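Local coordinates for sugar ABC transporter, periplasmic sugar-binding protein (Caulobacter crescentus, PDB 4IRX) that binds myo-inositol between its two lobes in the periplasm, probably handing it to an ABC transporter for nutrient uptake, at residues A[50-53]-A[54-58]; A[281-284]-A[285-288]; A[171-175]-A[176-180]. All blocks are in the same frame, centred on the assembly; numbering follows the deposited sequence. Where two conformers were deposited one is given.

Interaction 1. Residues A[50-53]-A[54-58]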
loop_
_atom_site.group_PDB
_atom_site.type_symbol
_atom_site.label_atom_id
_atom_site.label_comp_id
_atom_site.label_asym_id
_atom_site.label_seq_id
_atom_site.Cartn_x
_atom_site.Cartn_y
_atom_site.Cartn_z
ATOM N N SER A 50 -5.166 -14.453 -6.847
ATOM C CA SER A 50 -4.370 -14.222 -8.050
ATOM C C SER A 50 -4.976 -14.894 -9.271
ATOM O O SER A 50 -4.902 -14.368 -10.376
ATOM C CB SER A 50 -2.931 -14.700 -7.857
ATOM O OG SER A 50 -2.308 -14.016 -6.790
ATOM N N SER A 51 -5.581 -16.059 -9.069
ATOM C CA SER A 51 -6.187 -16.770 -10.179
ATOM C C SER A 51 -7.361 -15.987 -10.747
ATOM O O SER A 51 -7.501 -15.895 -11.961
ATOM C CB SER A 51 -6.625 -18.185 -9.754
ATOM O OG SER A 51 -5.492 -18.952 -9.406
ATOM N N LYS A 52 -8.174 -15.394 -9.874
ATOM C CA LYS A 52 -9.310 -14.595 -10.318
ATOM C C LYS A 52 -8.814 -13.351 -11.057
ATOM O O LYS A 52 -9.364 -12.954 -12.096
ATOM C CB LYS A 52 -10.212 -14.183 -9.148
ATOM C CG LYS A 52 -11.411 -13.372 -9.594
ATOM C CD LYS A 52 -12.348 -13.037 -8.448
ATOM C CE LYS A 52 -13.581 -12.347 -8.973
ATOM N NZ LYS A 52 -13.205 -11.065 -9.644
ATOM N N GLN A 53 -7.798 -12.712 -10.501
ATOM C CA GLN A 53 -7.274 -11.506 -11.134
ATOM C C GLN A 53 -6.750 -11.828 -12.545
ATOM O O GLN A 53 -7.030 -11.097 -13.495
ATOM C CB GLN A 53 -6.144 -10.906 -10.292
ATOM C CG GLN A 53 -5.751 -9.510 -10.762
ATOM C CD GLN A 53 -4.884 -8.782 -9.769
ATOM O OE1 GLN A 53 -3.928 -9.356 -9.213
ATOM N NE2 GLN A 53 -5.211 -7.514 -9.521
ATOM N N ILE A 54 -5.989 -12.913 -12.675
ATOM C CA ILE A 54 -5.469 -13.357 -13.976
ATOM C C ILE A 54 -6.609 -13.627 -14.969
ATOM O O ILE A 54 -6.581 -13.154 -16.111
ATOM C CB ILE A 54 -4.534 -14.603 -13.844
ATOM C CG1 ILE A 54 -3.233 -14.226 -13.118
ATOM C CG2 ILE A 54 -4.251 -15.223 -15.231
ATOM C CD1 ILE A 54 -2.368 -15.411 -12.677
ATOM N N SER A 55 -7.639 -14.344 -14.525
ATOM C CA SER A 55 -8.774 -14.614 -15.408
ATOM C C SER A 55 -9.578 -13.358 -15.752
ATOM O O SER A 55 -10.034 -13.218 -16.892
ATOM C CB SER A 55 -9.687 -15.719 -14.864
ATOM O OG SER A 55 -10.421 -15.280 -13.740
ATOM N N ASP A 56 -9.717 -12.439 -14.784
ATOM C CA ASP A 56 -10.316 -11.125 -15.026
ATOM C C ASP A 56 -9.588 -10.356 -16.124
ATOM O O ASP A 56 -10.229 -9.748 -16.996
ATOM C CB ASP A 56 -10.226 -10.257 -13.759
ATOM C CG ASP A 56 -11.264 -10.612 -12.712
ATOM O OD1 ASP A 56 -12.174 -11.414 -13.007
ATOM O OD2 ASP A 56 -11.170 -10.063 -11.585
ATOM N N LEU A 57 -8.259 -10.349 -16.039
ATOM C CA LEU A 57 -7.407 -9.650 -16.995
ATOM C C LEU A 57 -7.494 -10.274 -18.387
ATOM O O LEU A 57 -7.595 -9.559 -19.397
ATOM C CB LEU A 57 -5.962 -9.611 -16.497
ATOM C CG LEU A 57 -5.725 -8.735 -15.249
ATOM C CD1 LEU A 57 -4.256 -8.632 -14.944
ATOM C CD2 LEU A 57 -6.314 -7.366 -15.459
ATOM N N GLN A 58 -7.487 -11.604 -18.433
ATOM C CA GLN A 58 -7.646 -12.315 -19.704
ATOM C C GLN A 58 -8.988 -11.972 -20.346
ATOM O O GLN A 58 -9.063 -11.727 -21.557
ATOM C CB GLN A 58 -7.495 -13.823 -19.488
ATOM C CG GLN A 58 -6.052 -14.262 -19.205
ATOM C CD GLN A 58 -5.967 -15.679 -18.634
ATOM O OE1 GLN A 58 -6.988 -16.297 -18.315
ATOM N NE2 GLN A 58 -4.746 -16.195 -18.507
#
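Lys52 and Asp56 meet one helical turn apart in helix 50-62. The lysine chain runs out extended and then bends at its last torsion (chi4 -61°), which brings NZ back to within 3.0 Å of Asp56 OD2 in a salt bridge on the syn lone pair of that oxygen. NZ has a second partner in the carbonyl of Asp45, so the ammonium group also ties the helix to the end of strand 40-45. Beneath it Lys52 O is gripped twice: by Asp56 N at 2.8 Å, and by Ser55 OG, which turns back to donate at 3.0 Å.

The tight side is the one facing the sheet. There Leu57 CG lies 3.2 Å from Gln53 O, the acceptor for Leu57 N, and Leu57 packs on Val68. Gln53 is buried, with its amide held at both ends: OE1 takes Thr73 N, while NE2 gives to Ser14 OG and Ala71 O, so the group has little freedom to flip. Ile54 lays CG1 alongside Ser50 O at 3.2 Å and reaches Leu78. On the solvent side Ser51 and Ser55 are exposed; Ser51 turns its side chain away, and Ser55 adds little beyond its hydroxyl bond.

An i to i+4 ion pair on the outer flank and a buried inner face suit an amphipathic helix, here the one in the beta-alpha-beta crossover from strand 40-45 to strand 67-70.

Interaction 2. Residues A[281-284]-A[285-288]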
loop_
_atom_site.group_PDB
_atom_site.type_symbol
_atom_site.label_atom_id
_atom_site.label_comp_id
_atom_site.label_asym_id
_atom_site.label_seq_id
_atom_site.Cartn_x
_atom_site.Cartn_y
_atom_site.Cartn_z
ATOM N N LEU A 281 6.674 11.326 6.139
ATOM C CA LEU A 281 6.253 10.945 7.495
ATOM C C LEU A 281 5.326 12.005 8.088
ATOM O O LEU A 281 5.618 13.201 8.037
ATOM C CB LEU A 281 7.473 10.769 8.399
ATOM C CG LEU A 281 7.203 10.147 9.771
ATOM C CD1 LEU A 281 7.047 8.679 9.615
ATOM C CD2 LEU A 281 8.369 10.451 10.712
ATOM N N ILE A 282 4.211 11.550 8.660
ATOM C CA ILE A 282 3.197 12.420 9.252
ATOM C C ILE A 282 3.166 12.207 10.752
ATOM O O ILE A 282 2.926 11.089 11.220
ATOM C CB ILE A 282 1.793 12.118 8.676
ATOM C CG1 ILE A 282 1.749 12.313 7.156
ATOM C CG2 ILE A 282 0.729 12.993 9.342
ATOM C CD1 ILE A 282 1.873 13.777 6.686
ATOM N N THR A 283 3.390 13.293 11.494
ATOM C CA THR A 283 3.293 13.295 12.956
ATOM C C THR A 283 2.324 14.383 13.381
ATOM O O THR A 283 1.707 15.033 12.538
ATOM C CB THR A 283 4.663 13.550 13.593
ATOM O OG1 THR A 283 5.123 14.854 13.223
ATOM C CG2 THR A 283 5.669 12.533 13.120
ATOM N N SER A 284 2.174 14.608 14.687
ATOM C CA SER A 284 1.208 15.612 15.124
ATOM C C SER A 284 1.517 17.034 14.673
ATOM O O SER A 284 0.585 17.815 14.456
ATOM C CB SER A 284 1.020 15.546 16.646
ATOM O OG SER A 284 2.247 15.780 17.298
ATOM N N GLY A 285 2.787 17.324 14.388
ATOM C CA GLY A 285 3.184 18.636 13.905
ATOM C C GLY A 285 2.895 18.931 12.444
ATOM O O GLY A 285 2.859 20.101 12.057
ATOM N N ASN A 286 2.617 17.904 11.635
ATOM C CA ASN A 286 2.343 18.172 10.227
ATOM C C ASN A 286 1.181 17.353 9.714
ATOM O O ASN A 286 1.162 16.928 8.560
ATOM C CB ASN A 286 3.583 17.964 9.332
ATOM C CG ASN A 286 4.031 16.509 9.273
ATOM O OD1 ASN A 286 3.840 15.745 10.222
ATOM N ND2 ASN A 286 4.613 16.115 8.150
ATOM N N LEU A 287 0.173 17.194 10.569
ATOM C CA LEU A 287 -1.029 16.459 10.178
ATOM C C LEU A 287 -1.663 17.020 8.911
ATOM O O LEU A 287 -2.215 16.264 8.107
ATOM C CB LEU A 287 -2.044 16.454 11.315
ATOM C CG LEU A 287 -1.746 15.484 12.458
ATOM C CD1 LEU A 287 -2.479 15.911 13.717
ATOM C CD2 LEU A 287 -2.166 14.065 12.066
ATOM N N THR A 288 -1.577 18.329 8.713
ATOM C CA THR A 288 -2.229 18.915 7.540
ATOM C C THR A 288 -1.488 18.665 6.233
ATOM O O THR A 288 -2.003 19.022 5.166
ATOM C CB THR A 288 -2.515 20.423 7.715
ATOM O OG1 THR A 288 -1.270 21.091 7.953
ATOM C CG2 THR A 288 -3.424 20.643 8.918
#
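The amide of Asn286 lies against the backbone of Leu281 to Thr283, and its polar edge does the bonding. Asn286 ND2 donates to Leu281 O at 3.1 Å, with the acceptor almost in the amide plane, and Asn286 OD1 takes Thr283 N at 2.8 Å, nearly straight (172°). The group thus pairs with the two residues flanking Ile282 much as a neighbouring peptide would. Over one face comes Ile282 CD1, 3.9 Å from Asn286 ND2; off the OD1 edge, displaced to the other side of the plane, Thr283 OG1 stands 3.4 Å from Asn286 OD1. ND2 also bonds Glu289 OE1, so both ends of the amide are held.

Asn286 CG sits between the backbone N and carbonyl carbon (chi1 66°), which turns the amide back toward the chain entering the turn. That turn is a type I beta turn, Thr283 to Asn286, closed by Asn286 N to Thr283 O at 3.1 Å, the donor standing well above the carbonyl plane. Next to it Ile282 CG2 touches Leu287 CD2 at 4.1 Å.

Ile282 pairs through its backbone with Thr246 of strand 246-248, and Leu287 rests with it on Leu235 of helix 232-239, also reaching Ile238.

Interaction 3. Residues A[171-175]-A[176-180]. With INS (1,2,3,4,5,6-hexahydroxy-cyclohexane), chain C.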
loop_
_atom_site.group_PDB
_atom_site.type_symbol
_atom_site.label_atom_id
_atom_site.label_comp_id
_atom_site.label_asym_id
_atom_site.label_seq_id
_atom_site.Cartn_x
_atom_site.Cartn_y
_atom_site.Cartn_z
ATOM N N THR A 171 3.740 -11.095 9.413
ATOM C CA THR A 171 2.704 -10.461 8.612
ATOM C C THR A 171 1.349 -10.534 9.292
ATOM O O THR A 171 1.063 -11.467 10.052
ATOM C CB THR A 171 2.617 -11.033 7.181
ATOM O OG1 THR A 171 1.815 -10.142 6.390
ATOM C CG2 THR A 171 2.005 -12.429 7.169
ATOM N N ALA A 172 0.519 -9.528 9.039
ATOM C CA ALA A 172 -0.889 -9.638 9.332
ATOM C C ALA A 172 -1.743 -9.483 8.077
ATOM O O ALA A 172 -2.939 -9.199 8.169
ATOM C CB ALA A 172 -1.305 -8.679 10.439
ATOM N N ASN A 173 -1.122 -9.643 6.902
ATOM C CA ASN A 173 -1.836 -9.799 5.633
ATOM C C ASN A 173 -2.784 -8.635 5.308
ATOM O O ASN A 173 -3.808 -8.800 4.660
ATOM C CB ASN A 173 -2.574 -11.157 5.623
ATOM C CG ASN A 173 -1.610 -12.315 5.675
ATOM O OD1 ASN A 173 -0.788 -12.479 4.781
ATOM N ND2 ASN A 173 -1.677 -13.106 6.743
ATOM N N SER A 174 -2.423 -7.445 5.796
ATOM C CA SER A 174 -3.236 -6.239 5.584
ATOM C C SER A 174 -4.667 -6.397 6.113
ATOM O O SER A 174 -5.652 -5.968 5.483
ATOM C CB SER A 174 -3.252 -5.860 4.087
ATOM O OG SER A 174 -1.953 -5.453 3.650
ATOM N N LYS A 175 -4.789 -7.057 7.253
ATOM C CA LYS A 175 -6.088 -7.226 7.885
ATOM C C LYS A 175 -6.054 -6.786 9.335
ATOM O O LYS A 175 -5.187 -7.208 10.104
ATOM C CB LYS A 175 -6.545 -8.680 7.777
ATOM C CG LYS A 175 -6.723 -9.182 6.343
ATOM C CD LYS A 175 -7.978 -8.608 5.699
ATOM C CE LYS A 175 -7.822 -8.449 4.187
ATOM N NZ LYS A 175 -9.046 -7.854 3.574
ATOM N N ARG A 176 -6.991 -5.933 9.715
ATOM C CA ARG A 176 -7.045 -5.408 11.067
ATOM C C ARG A 176 -7.274 -6.514 12.101
ATOM O O ARG A 176 -6.664 -6.485 13.192
ATOM C CB ARG A 176 -8.115 -4.320 11.196
ATOM C CG ARG A 176 -8.061 -3.633 12.542
ATOM C CD ARG A 176 -9.032 -2.490 12.646
ATOM N NE ARG A 176 -8.788 -1.493 11.618
ATOM C CZ ARG A 176 -9.309 -0.265 11.633
ATOM N NH1 ARG A 176 -10.094 0.108 12.644
ATOM N NH2 ARG A 176 -9.038 0.581 10.634
ATOM N N ASP A 177 -8.127 -7.489 11.755
ATOM C CA ASP A 177 -8.433 -8.589 12.686
ATOM C C ASP A 177 -7.206 -9.460 12.955
ATOM O O ASP A 177 -6.952 -9.850 14.115
ATOM C CB ASP A 177 -9.653 -9.427 12.217
ATOM C CG ASP A 177 -9.429 -10.112 10.879
ATOM O OD1 ASP A 177 -8.981 -9.441 9.940
ATOM O OD2 ASP A 177 -9.704 -11.330 10.760
ATOM N N GLN A 178 -6.420 -9.757 11.928
ATOM C CA GLN A 178 -5.168 -10.486 12.119
ATOM C C GLN A 178 -4.151 -9.642 12.873
ATOM O O GLN A 178 -3.414 -10.144 13.719
ATOM C CB GLN A 178 -4.576 -10.996 10.807
ATOM C CG GLN A 178 -5.474 -12.020 10.116
ATOM C CD GLN A 178 -4.872 -12.520 8.814
ATOM O OE1 GLN A 178 -3.687 -12.794 8.733
ATOM N NE2 GLN A 178 -5.696 -12.632 7.795
ATOM N N ALA A 179 -4.099 -8.363 12.552
ATOM C CA ALA A 179 -3.205 -7.484 13.275
ATOM C C ALA A 179 -3.451 -7.518 14.785
ATOM O O ALA A 179 -2.497 -7.528 15.573
ATOM C CB ALA A 179 -3.312 -6.056 12.740
ATOM N N LEU A 180 -4.711 -7.583 15.197
ATOM C CA LEU A 180 -5.001 -7.612 16.633
ATOM C C LEU A 180 -4.421 -8.878 17.281
ATOM O O LEU A 180 -3.652 -8.820 18.243
ATOM C CB LEU A 180 -6.519 -7.506 16.888
ATOM C CG LEU A 180 -6.975 -7.701 18.338
ATOM C CD1 LEU A 180 -6.358 -6.678 19.213
ATOM C CD2 LEU A 180 -8.506 -7.570 18.417
HETATM C C1 INS C . -0.863 -0.163 0.063
HETATM C C2 INS C . -1.460 0.271 1.361
HETATM C C3 INS C . -2.460 -0.767 1.801
HETATM C C4 INS C . -1.785 -2.087 1.997
HETATM C C5 INS C . -1.220 -2.567 0.714
HETATM C C6 INS C . -0.260 -1.552 0.138
HETATM O O1 INS C . 0.101 0.768 -0.362
HETATM O O2 INS C . -0.450 0.442 2.308
HETATM O O3 INS C . -3.117 -0.358 2.976
HETATM O O4 INS C . -2.670 -3.020 2.530
HETATM O O5 INS C . -0.600 -3.796 0.917
HETATM O O6 INS C . 0.310 -2.001 -1.064
#
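Asn173 and Gln178 make a local side-chain clasp between the loop that leaves strand 164-171 and the first turn of helix 176-189. Asn173 ND2 donates to Gln178 OE1 at 2.8 Å, nearly straight (174°). The bond lies in the amide plane of the asparagine and on a lone pair in the carbonyl plane of the glutamine, although the two amides are turned 57° against each other. Gln178 gets there by stretching out beyond CG, with its CB 3.6 Å from Ala172 O and NE2 passing Lys175 CG. Replacing Gln178 by a leucine would probably leave Asn173 ND2 without this acceptor and its amide freer to turn.

The loop itself is tightly wound. Asn173 N bonds Thr171 OG1 at 3.0 Å in an ST turn, and Asn173 and Ser174 both take left-handed helical backbone angles, after which Lys175 N returns to Ala172 O. Lys175 is the N-cap residue; its carbonyl accepts Ala179 N at 2.9 Å. Beside it Ala172 CB meets Ala179 CB at 4.0 Å, and Met205 of helix 203-215 covers both alanines.

This winding sends Ser174 to the ligand. Ser174 OG, also bonded by the backbone N of Asp140, hydrogen-bonds O4 of the inositol at 2.8 Å, with a weak, longer approach to O5; Asn139, Asp140 and Ser145 hold the ligand too, and Gln20 does so from the other lobe. Lys175 NZ forms a salt bridge with Asp17 and Arg176 with Asp204. A loop leaving the C-terminal end of a parallel strand, bearing a ligand residue just before the next helix, is characteristic of the inter-lobe cleft of periplasmic sugar-binding proteins.

Interaction 3 is the one that touches the inositol; the other two stand back from it, with the side chain of Gln53 in interaction 1 about 12 Å from the ligand and that of Ile282 in interaction 2 about 13 Å. Interactions 1 and 2 lie on opposite sides of the chain's centre, their centres 39 Å apart. Interaction 3 falls between, its centre 24 Å from that of interaction 1 and 25 Å from that of interaction 2, with nearest atoms about 12 and 15 Å apart. None of the three touches another. Helix 232-239 gives an indirect link: Arg176 pairs with its Glu233, and Leu287 packs on its Leu235.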